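Long-range contacts in mevalonate kinase (Staphylococcus aureus, PDB 2X7I), which catalyses the ATP-dependent phosphorylation of mevalonate to 5-phosphomevalonate, an early step of isoprenoid synthesis by the mevalonate pathway: residues A[96-100]-A[188-192]; A[174-180]-A[300-306]; A[22-26]-A[159-164]. The contacts are given in a common frame with arbitrary orientation. Numbering follows the deposited sequence.

Interaction 1: residues A[96-100]-A[188-192]; sequences PPSRG and RQAVH. Unlike the reference sequence in segment 188-192: His192 (reference Glu).
A loop-to-loop contact joins the beginning of the glycine-rich phosphate-binding loop of GHMP kinases, 96-100 between strand 87-93 and helix 103-119, to 188-192, in the loop between strand 175-180 and helix 203-222. The nearest CA atoms are those of Ser98 and Gln189, 7.1 Å apart. Pro96 and Pro97 are polyproline II-like (phi/psi -79/155 and -78/146), Ser98 turns to positive phi (68/26), Arg99 lies at -107/9 and Gly100 again has positive phi (78/16). Across from them Gln189 is polyproline II-like (-73/147), and Ala190 centres an inverse gamma turn with a weak hydrogen bond of 2.8 Å from Val191 N to Gln189 O. Arg99 curls through an mmm rotamer, so that its NH1 donates to Gln189 OE1 at 3.2 Å, near the guanidinium plane. Gln189, with chi1 and chi2 both m, packs its CG 3.5 Å from Pro97 O and 4.1 Å from Ser98 CB. Val191, chi1 m, sets CG1 over one guanidinium face, 4.1 Å from Arg99 CZ. Gly274 O and Asp180 hold Arg99 NE. A citrate, probably from the crystallisation liquor, accepts hydrogen bonds from Ser98 N and Gly100 N, consistent with the anion-binding role of this loop in relatives. Gln189 thus gives Arg99 a neutral acceptor and Val191 an apolar cover, while the charge is met by the Asp180 salt bridge.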
loop_
_atom_site.group_PDB
_atom_site.type_symbol
_atom_site.label_atom_id
_atom_site.label_comp_id
_atom_site.label_asym_id
_atom_site.label_seq_id
_atom_site.Cartn_x
_atom_site.Cartn_y
_atom_site.Cartn_z
ATOM N N PRO A 96 -4.142 5.985 -4.561
ATOM C CA PRO A 96 -3.531 7.266 -4.877
ATOM C C PRO A 96 -2.021 7.105 -4.981
ATOM O O PRO A 96 -1.453 6.181 -4.387
ATOM C CB PRO A 96 -3.893 8.124 -3.665
ATOM C CG PRO A 96 -3.927 7.178 -2.556
ATOM C CD PRO A 96 -4.467 5.887 -3.127
ATOM N N PRO A 97 -1.371 7.987 -5.741
ATOM C CA PRO A 97 0.067 7.913 -5.825
ATOM C C PRO A 97 0.759 8.515 -4.585
ATOM O O PRO A 97 0.247 9.479 -3.984
ATOM C CB PRO A 97 0.368 8.738 -7.070
ATOM C CG PRO A 97 -0.740 9.766 -7.096
ATOM C CD PRO A 97 -1.927 9.111 -6.512
ATOM N N SER A 98 1.894 7.913 -4.218
ATOM C CA SER A 98 2.873 8.481 -3.290
ATOM C C SER A 98 2.391 8.607 -1.842
ATOM O O SER A 98 2.891 9.454 -1.101
ATOM C CB SER A 98 3.372 9.842 -3.805
ATOM O OG SER A 98 3.915 9.710 -5.108
ATOM N N ARG A 99 1.444 7.760 -1.450
ATOM C CA ARG A 99 0.926 7.726 -0.086
ATOM C C ARG A 99 1.408 6.488 0.683
ATOM O O ARG A 99 0.917 6.208 1.773
ATOM C CB ARG A 99 -0.608 7.718 -0.100
ATOM C CG ARG A 99 -1.266 8.830 -0.909
ATOM C CD ARG A 99 -0.826 10.226 -0.513
ATOM N NE ARG A 99 -1.092 10.523 0.900
ATOM C CZ ARG A 99 -1.298 11.739 1.408
ATOM N NH1 ARG A 99 -1.299 12.816 0.637
ATOM N NH2 ARG A 99 -1.520 11.872 2.708
ATOM N N GLY A 100 2.344 5.739 0.108
ATOM C CA GLY A 100 2.873 4.539 0.751
ATOM C C GLY A 100 1.962 3.328 0.646
ATOM O O GLY A 100 2.141 2.362 1.372
ATOM N N ARG A 188 1.272 17.924 -5.911
ATOM C CA ARG A 188 2.080 17.115 -4.993
ATOM C C ARG A 188 1.342 16.860 -3.688
ATOM O O ARG A 188 0.587 17.701 -3.198
ATOM C CB ARG A 188 3.447 17.760 -4.729
ATOM C CG ARG A 188 4.245 18.087 -5.998
ATOM C CD ARG A 188 4.019 17.060 -7.120
ATOM N NE ARG A 188 4.982 17.198 -8.214
ATOM C CZ ARG A 188 6.066 16.439 -8.388
ATOM N NH1 ARG A 188 6.370 15.453 -7.541
ATOM N NH2 ARG A 188 6.861 16.675 -9.430
ATOM N N GLN A 189 1.588 15.677 -3.134
ATOM C CA GLN A 189 0.813 15.147 -2.020
ATOM C C GLN A 189 1.117 15.869 -0.713
ATOM O O GLN A 189 2.248 16.298 -0.478
ATOM C CB GLN A 189 1.097 13.650 -1.862
ATOM C CG GLN A 189 0.700 12.796 -3.067
ATOM C CD GLN A 189 -0.777 12.894 -3.404
ATOM O OE1 GLN A 189 -1.627 12.951 -2.516
ATOM N NE2 GLN A 189 -1.088 12.912 -4.693
ATOM N N ALA A 190 0.102 15.993 0.138
ATOM C CA ALA A 190 0.263 16.620 1.446
ATOM C C ALA A 190 0.935 15.654 2.416
ATOM O O ALA A 190 0.301 15.147 3.343
ATOM C CB ALA A 190 -1.084 17.078 1.989
ATOM N N VAL A 191 2.223 15.409 2.184
ATOM C CA VAL A 191 3.052 14.598 3.072
ATOM C C VAL A 191 4.085 15.495 3.742
ATOM O O VAL A 191 4.265 16.648 3.345
ATOM C CB VAL A 191 3.768 13.450 2.323
ATOM C CG1 VAL A 191 2.759 12.435 1.824
ATOM C CG2 VAL A 191 4.615 13.987 1.179
ATOM N N HIS A 192 4.762 14.956 4.755
ATOM C CA HIS A 192 5.674 15.732 5.593
ATOM C C HIS A 192 7.070 15.126 5.578
ATOM O O HIS A 192 7.996 15.703 5.010
ATOM C CB HIS A 192 5.136 15.796 7.027
ATOM C CG HIS A 192 3.649 15.978 7.103
ATOM N ND1 HIS A 192 2.792 14.965 7.474
ATOM C CD2 HIS A 192 2.866 17.052 6.836
ATOM C CE1 HIS A 192 1.547 15.408 7.444
ATOM N NE2 HIS A 192 1.565 16.672 7.058
#

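Interaction 2: residues A[174-180]-A[300-306]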
loop_
_atom_site.group_PDB
_atom_site.type_symbol
_atom_site.label_atom_id
_atom_site.label_comp_id
_atom_site.label_asym_id
_atom_site.label_seq_id
_atom_site.Cartn_x
_atom_site.Cartn_y
_atom_site.Cartn_z
ATOM N N GLY A 174 -10.829 -6.741 14.335
ATOM C CA GLY A 174 -11.060 -5.309 14.268
ATOM C C GLY A 174 -10.916 -4.727 12.879
ATOM O O GLY A 174 -10.722 -5.450 11.899
ATOM N N TYR A 175 -11.025 -3.402 12.808
ATOM C CA TYR A 175 -11.031 -2.681 11.550
ATOM C C TYR A 175 -10.082 -1.510 11.624
ATOM O O TYR A 175 -9.815 -0.964 12.702
ATOM C CB TYR A 175 -12.443 -2.180 11.234
ATOM C CG TYR A 175 -13.409 -3.295 10.898
ATOM C CD1 TYR A 175 -13.917 -4.131 11.897
ATOM C CD2 TYR A 175 -13.794 -3.532 9.583
ATOM C CE1 TYR A 175 -14.789 -5.169 11.590
ATOM C CE2 TYR A 175 -14.669 -4.556 9.270
ATOM C CZ TYR A 175 -15.166 -5.371 10.275
ATOM O OH TYR A 175 -16.035 -6.389 9.961
ATOM N N MET A 176 -9.570 -1.135 10.460
ATOM C CA MET A 176 -8.658 -0.017 10.337
ATOM C C MET A 176 -9.187 0.876 9.230
ATOM O O MET A 176 -9.370 0.419 8.096
ATOM C CB MET A 176 -7.248 -0.515 10.010
ATOM C CG MET A 176 -6.235 0.593 9.755
ATOM S SD MET A 176 -4.552 -0.007 9.570
ATOM C CE MET A 176 -4.644 -0.969 8.058
ATOM N N VAL A 177 -9.475 2.132 9.570
ATOM C CA VAL A 177 -9.814 3.144 8.566
ATOM C C VAL A 177 -8.525 3.780 8.066
ATOM O O VAL A 177 -7.722 4.261 8.855
ATOM C CB VAL A 177 -10.731 4.251 9.134
ATOM C CG1 VAL A 177 -11.016 5.308 8.073
ATOM C CG2 VAL A 177 -12.024 3.652 9.650
ATOM N N VAL A 178 -8.337 3.766 6.754
ATOM C CA VAL A 178 -7.173 4.348 6.116
ATOM C C VAL A 178 -7.607 5.657 5.479
ATOM O O VAL A 178 -8.523 5.675 4.670
ATOM C CB VAL A 178 -6.599 3.389 5.063
ATOM C CG1 VAL A 178 -5.438 4.024 4.312
ATOM C CG2 VAL A 178 -6.175 2.080 5.726
ATOM N N ILE A 179 -6.968 6.753 5.873
ATOM C CA ILE A 179 -7.316 8.081 5.377
ATOM C C ILE A 179 -6.165 8.700 4.580
ATOM O O ILE A 179 -5.029 8.700 5.025
ATOM C CB ILE A 179 -7.667 9.025 6.533
ATOM C CG1 ILE A 179 -8.890 8.511 7.297
ATOM C CG2 ILE A 179 -7.911 10.438 6.007
ATOM C CD1 ILE A 179 -9.017 9.059 8.710
ATOM N N ASP A 180 -6.489 9.221 3.400
ATOM C CA ASP A 180 -5.567 9.980 2.555
ATOM C C ASP A 180 -5.962 11.450 2.670
ATOM O O ASP A 180 -7.113 11.797 2.442
ATOM C CB ASP A 180 -5.688 9.472 1.106
ATOM C CG ASP A 180 -4.957 10.344 0.086
ATOM O OD1 ASP A 180 -5.174 10.134 -1.128
ATOM O OD2 ASP A 180 -4.179 11.230 0.472
ATOM N N HIS A 300 -9.784 11.019 0.626
ATOM C CA HIS A 300 -10.155 9.644 0.256
ATOM C C HIS A 300 -10.022 8.730 1.471
ATOM O O HIS A 300 -9.161 8.948 2.320
ATOM C CB HIS A 300 -9.271 9.105 -0.881
ATOM C CG HIS A 300 -9.073 10.066 -2.015
ATOM N ND1 HIS A 300 -9.992 10.227 -3.030
ATOM C CD2 HIS A 300 -8.057 10.919 -2.291
ATOM C CE1 HIS A 300 -9.550 11.137 -3.883
ATOM N NE2 HIS A 300 -8.375 11.568 -3.461
ATOM N N THR A 301 -10.875 7.716 1.552
ATOM C CA THR A 301 -10.843 6.770 2.664
ATOM C C THR A 301 -11.060 5.325 2.226
ATOM O O THR A 301 -11.595 5.071 1.160
ATOM C CB THR A 301 -11.887 7.126 3.749
ATOM O OG1 THR A 301 -13.196 7.148 3.168
ATOM C CG2 THR A 301 -11.572 8.493 4.374
ATOM N N TRP A 302 -10.599 4.391 3.054
ATOM C CA TRP A 302 -10.849 2.954 2.865
ATOM C C TRP A 302 -11.091 2.281 4.214
ATOM O O TRP A 302 -10.539 2.699 5.233
ATOM C CB TRP A 302 -9.649 2.257 2.215
ATOM C CG TRP A 302 -9.208 2.777 0.877
ATOM C CD1 TRP A 302 -9.538 2.279 -0.341
ATOM C CD2 TRP A 302 -8.314 3.869 0.634
ATOM N NE1 TRP A 302 -8.915 2.998 -1.338
ATOM C CE2 TRP A 302 -8.159 3.982 -0.763
ATOM C CE3 TRP A 302 -7.638 4.769 1.463
ATOM C CZ2 TRP A 302 -7.356 4.957 -1.351
ATOM C CZ3 TRP A 302 -6.836 5.733 0.880
ATOM C CH2 TRP A 302 -6.697 5.821 -0.513
ATOM N N ILE A 303 -11.895 1.227 4.212
ATOM C CA ILE A 303 -12.091 0.416 5.394
ATOM C C ILE A 303 -11.428 -0.934 5.167
ATOM O O ILE A 303 -11.761 -1.644 4.220
ATOM C CB ILE A 303 -13.587 0.233 5.733
ATOM C CG1 ILE A 303 -14.209 1.572 6.144
ATOM C CG2 ILE A 303 -13.751 -0.782 6.857
ATOM C CD1 ILE A 303 -15.718 1.530 6.311
ATOM N N GLU A 304 -10.475 -1.264 6.034
ATOM C CA GLU A 304 -9.768 -2.532 5.984
ATOM C C GLU A 304 -10.240 -3.431 7.127
ATOM O O GLU A 304 -10.093 -3.079 8.302
ATOM C CB GLU A 304 -8.263 -2.277 6.106
ATOM C CG GLU A 304 -7.368 -3.516 5.933
ATOM C CD GLU A 304 -7.262 -3.998 4.493
ATOM O OE1 GLU A 304 -7.640 -3.245 3.565
ATOM O OE2 GLU A 304 -6.784 -5.136 4.292
ATOM N N ASN A 305 -10.812 -4.580 6.780
ATOM C CA ASN A 305 -11.072 -5.642 7.756
ATOM C C ASN A 305 -9.745 -6.304 8.084
ATOM O O ASN A 305 -8.997 -6.659 7.176
ATOM C CB ASN A 305 -12.043 -6.678 7.191
ATOM C CG ASN A 305 -12.539 -7.673 8.244
ATOM O OD1 ASN A 305 -11.921 -7.868 9.299
ATOM N ND2 ASN A 305 -13.661 -8.314 7.948
ATOM N N LEU A 306 -9.443 -6.468 9.370
ATOM C CA LEU A 306 -8.142 -7.001 9.759
ATOM C C LEU A 306 -8.133 -8.523 9.902
ATOM O O LEU A 306 -7.165 -9.097 10.399
ATOM C CB LEU A 306 -7.612 -6.295 11.008
ATOM C CG LEU A 306 -7.350 -4.789 10.856
ATOM C CD1 LEU A 306 -6.750 -4.226 12.139
ATOM C CD2 LEU A 306 -6.440 -4.472 9.664
#
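Strands 175-180 and 300-305 run antiparallel, with an angle of 162° between their directions and axes 4.7 Å apart at the closest. They are neighbours in the four-stranded antiparallel sheet of the C-terminal domain, which in GHMP kinases has a ferredoxin-like fold; strand 300-305 is its edge, while 175-180 also bonds to strand 276-280. The register pairs Tyr175 with Asn305 and continues without a bulge to Asp180 with His300. Met176-Glu304, Val178-Trp302 and Asp180-His300 are the hydrogen-bonded pairs. Most of their N to O distances are 2.9 to 3.0 Å, from Met176 N to Glu304 O at 3.0 Å to Asp180 N to His300 O at 2.9 Å; the return bond, His300 N to Asp180 O at 3.3 Å, is weak. Beyond the strand ends, Leu306 N reaches Gly174 O at 3.0 Å and extends the ladder. Tyr175, Val177, Ile179, Thr301, Ile303 and Asn305 share one face, where Tyr175, Ile179 and Thr301 meet helix 283-295. Tyr175 CD2 lies 3.9 Å from Ile303 CG2, with that methyl at the ring edge. On the other face, Val178, Trp302 and Glu304 touch strand 29-45, and Trp302 stacks edge-to-face with Phe34. Glu304 turns its carboxylate away from strand 175-180, to accept from the backbone N of Asn35 and Ala36. Asp180 salt-bridges Arg99 and accepts from Gly182 N through OD2, whereas its OD1 sits at the His300 ring edge, 3.2 Å from His300 CD2.

Interaction 3: residues A[22-26]-A[159-164]; sequences AVTFG and FQKGHA
Segment 22-26, in the loop between strands 6-16 and 29-45, lies against the two-residue beta hairpin of strands 157-160 and 163-166; the nearest CA pairs are Phe25-Phe159 (6.6 Å) and Gly26-Gly162 (5.4 Å). Val23, polyproline II-like (-61/148) with chi1 p, points CG2 at the Phe159 ring (chi1 m, -77°; chi2 12°), 4.1 Å from CD2. Thr24 directs its CA-to-CB bond away but lays its C at that ring's edge, 3.6 Å from Phe159 CE2. Phe25 N is 3.4 Å from Phe159 CE2; with chi1 t and chi2 73° the Phe25 ring sets CZ 3.5 Å from Gly162 O and CD1 4.0 Å from Ala164 CB, so its edge rests on the turn and the start of the second strand. Gly26, at 105/-19 where a CB would clash with the preceding carbonyl, brings CA to 3.4 Å from Lys161 O in a CA-H...O contact. One water accepts from Gly26 N (3.0 Å) and donates to His163 O (3.2 Å). Lys161 (54/-117) and Gly162 form the corners of the type II' turn, closed by hydrogen bonds Gln160 N to His163 O (3.1 Å) and His163 N to Gln160 O (3.0 Å). Phe159 and Val23 both pack on Ile146 of helix 145-153, while Gln160 faces helix 203-222.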
loop_
_atom_site.group_PDB
_atom_site.type_symbol
_atom_site.label_atom_id
_atom_site.label_comp_id
_atom_site.label_asym_id
_atom_site.label_seq_id
_atom_site.Cartn_x
_atom_site.Cartn_y
_atom_site.Cartn_z
ATOM N N ALA A 22 9.217 3.670 2.544
ATOM C CA ALA A 22 10.178 3.038 1.629
ATOM C C ALA A 22 11.271 2.300 2.402
ATOM O O ALA A 22 12.461 2.389 2.089
ATOM C CB ALA A 22 10.786 4.080 0.686
ATOM N N VAL A 23 10.842 1.570 3.420
ATOM C CA VAL A 23 11.762 0.903 4.323
ATOM C C VAL A 23 12.623 -0.097 3.567
ATOM O O VAL A 23 12.202 -0.661 2.562
ATOM C CB VAL A 23 11.022 0.200 5.454
ATOM C CG1 VAL A 23 10.096 -0.891 4.904
ATOM C CG2 VAL A 23 12.011 -0.366 6.439
ATOM N N THR A 24 13.848 -0.276 4.044
ATOM C CA THR A 24 14.785 -1.204 3.442
ATOM C C THR A 24 15.196 -2.200 4.505
ATOM O O THR A 24 15.091 -1.917 5.716
ATOM C CB THR A 24 16.016 -0.463 2.902
ATOM O OG1 THR A 24 16.675 -1.289 1.933
ATOM C CG2 THR A 24 16.976 -0.112 4.027
ATOM N N PHE A 25 15.653 -3.369 4.074
ATOM C CA PHE A 25 16.125 -4.364 5.020
ATOM C C PHE A 25 17.170 -3.755 5.944
ATOM O O PHE A 25 18.054 -3.016 5.510
ATOM C CB PHE A 25 16.721 -5.575 4.317
ATOM C CG PHE A 25 17.391 -6.527 5.252
ATOM C CD1 PHE A 25 16.639 -7.326 6.089
ATOM C CD2 PHE A 25 18.778 -6.598 5.323
ATOM C CE1 PHE A 25 17.252 -8.193 6.971
ATOM C CE2 PHE A 25 19.398 -7.468 6.192
ATOM C CZ PHE A 25 18.637 -8.266 7.020
ATOM N N GLY A 26 17.064 -4.098 7.224
ATOM C CA GLY A 26 17.941 -3.539 8.245
ATOM C C GLY A 26 17.247 -2.505 9.101
ATOM O O GLY A 26 17.699 -2.222 10.187
ATOM N N PHE A 159 10.345 -6.595 9.625
ATOM C CA PHE A 159 11.786 -6.287 9.642
ATOM C C PHE A 159 12.206 -5.890 11.055
ATOM O O PHE A 159 11.507 -5.116 11.703
ATOM C CB PHE A 159 12.100 -5.094 8.720
ATOM C CG PHE A 159 12.136 -5.411 7.224
ATOM C CD1 PHE A 159 11.662 -6.617 6.705
ATOM C CD2 PHE A 159 12.631 -4.458 6.338
ATOM C CE1 PHE A 159 11.700 -6.861 5.330
ATOM C CE2 PHE A 159 12.664 -4.691 4.972
ATOM C CZ PHE A 159 12.199 -5.897 4.460
ATOM N N GLN A 160 13.357 -6.382 11.522
ATOM C CA GLN A 160 13.930 -5.964 12.812
ATOM C C GLN A 160 15.435 -6.200 12.851
ATOM O O GLN A 160 15.881 -7.321 12.587
ATOM C CB GLN A 160 13.326 -6.771 13.961
ATOM C CG GLN A 160 13.513 -6.146 15.340
ATOM C CD GLN A 160 12.488 -5.060 15.629
ATOM O OE1 GLN A 160 11.307 -5.212 15.320
ATOM N NE2 GLN A 160 12.938 -3.958 16.219
ATOM N N LYS A 161 16.211 -5.184 13.238
ATOM C CA LYS A 161 17.659 -5.348 13.447
ATOM C C LYS A 161 18.304 -5.951 12.196
ATOM O O LYS A 161 18.240 -5.341 11.145
ATOM C CB LYS A 161 17.945 -6.193 14.704
ATOM C CG LYS A 161 17.767 -5.464 16.037
ATOM C CD LYS A 161 18.265 -6.340 17.196
ATOM C CE LYS A 161 18.642 -5.528 18.435
ATOM N NZ LYS A 161 19.552 -6.289 19.351
ATOM N N GLY A 162 18.886 -7.145 12.298
ATOM C CA GLY A 162 19.576 -7.789 11.178
ATOM C C GLY A 162 18.852 -9.002 10.614
ATOM O O GLY A 162 19.471 -9.860 9.994
ATOM N N HIS A 163 17.540 -9.077 10.823
ATOM C CA HIS A 163 16.739 -10.187 10.302
ATOM C C HIS A 163 15.375 -9.728 9.798
ATOM O O HIS A 163 14.912 -8.644 10.148
ATOM C CB HIS A 163 16.611 -11.332 11.330
ATOM C CG HIS A 163 15.814 -10.994 12.555
ATOM N ND1 HIS A 163 14.461 -11.239 12.652
ATOM C CD2 HIS A 163 16.188 -10.490 13.757
ATOM C CE1 HIS A 163 14.033 -10.876 13.852
ATOM N NE2 HIS A 163 15.059 -10.411 14.539
ATOM N N ALA A 164 14.769 -10.544 8.940
ATOM C CA ALA A 164 13.411 -10.293 8.425
ATOM C C ALA A 164 12.622 -11.602 8.346
ATOM O O ALA A 164 13.195 -12.660 8.095
ATOM C CB ALA A 164 13.462 -9.626 7.061
HETATM O O HOH W 1 15.283 -5.686 9.024
#

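Overall arrangement
Along the chain the segments come in the order 22-26, 96-100, 159-164, 174-180, 188-192, 300-306, so the segments of interaction 1 alternate with those of both others, while both segments of interaction 3 precede those of interaction 2. Interactions 1 and 2 have centres about 17 Å apart and touch: the Arg99-Asp180 salt bridge joins the 96-100 loop to strand 175-180, and Pro96 CD packs 3.4 Å from Trp302 CH2. The phosphate-binding loop is thereby tied to the C-terminal sheet. Interaction 3 stands apart, its centre about 23 Å and 25 Å from those of interactions 1 and 2. Strand 29-45 links the regions: it follows 22-26, pairs with strand 157-160 and packs on the sheet of interaction 2.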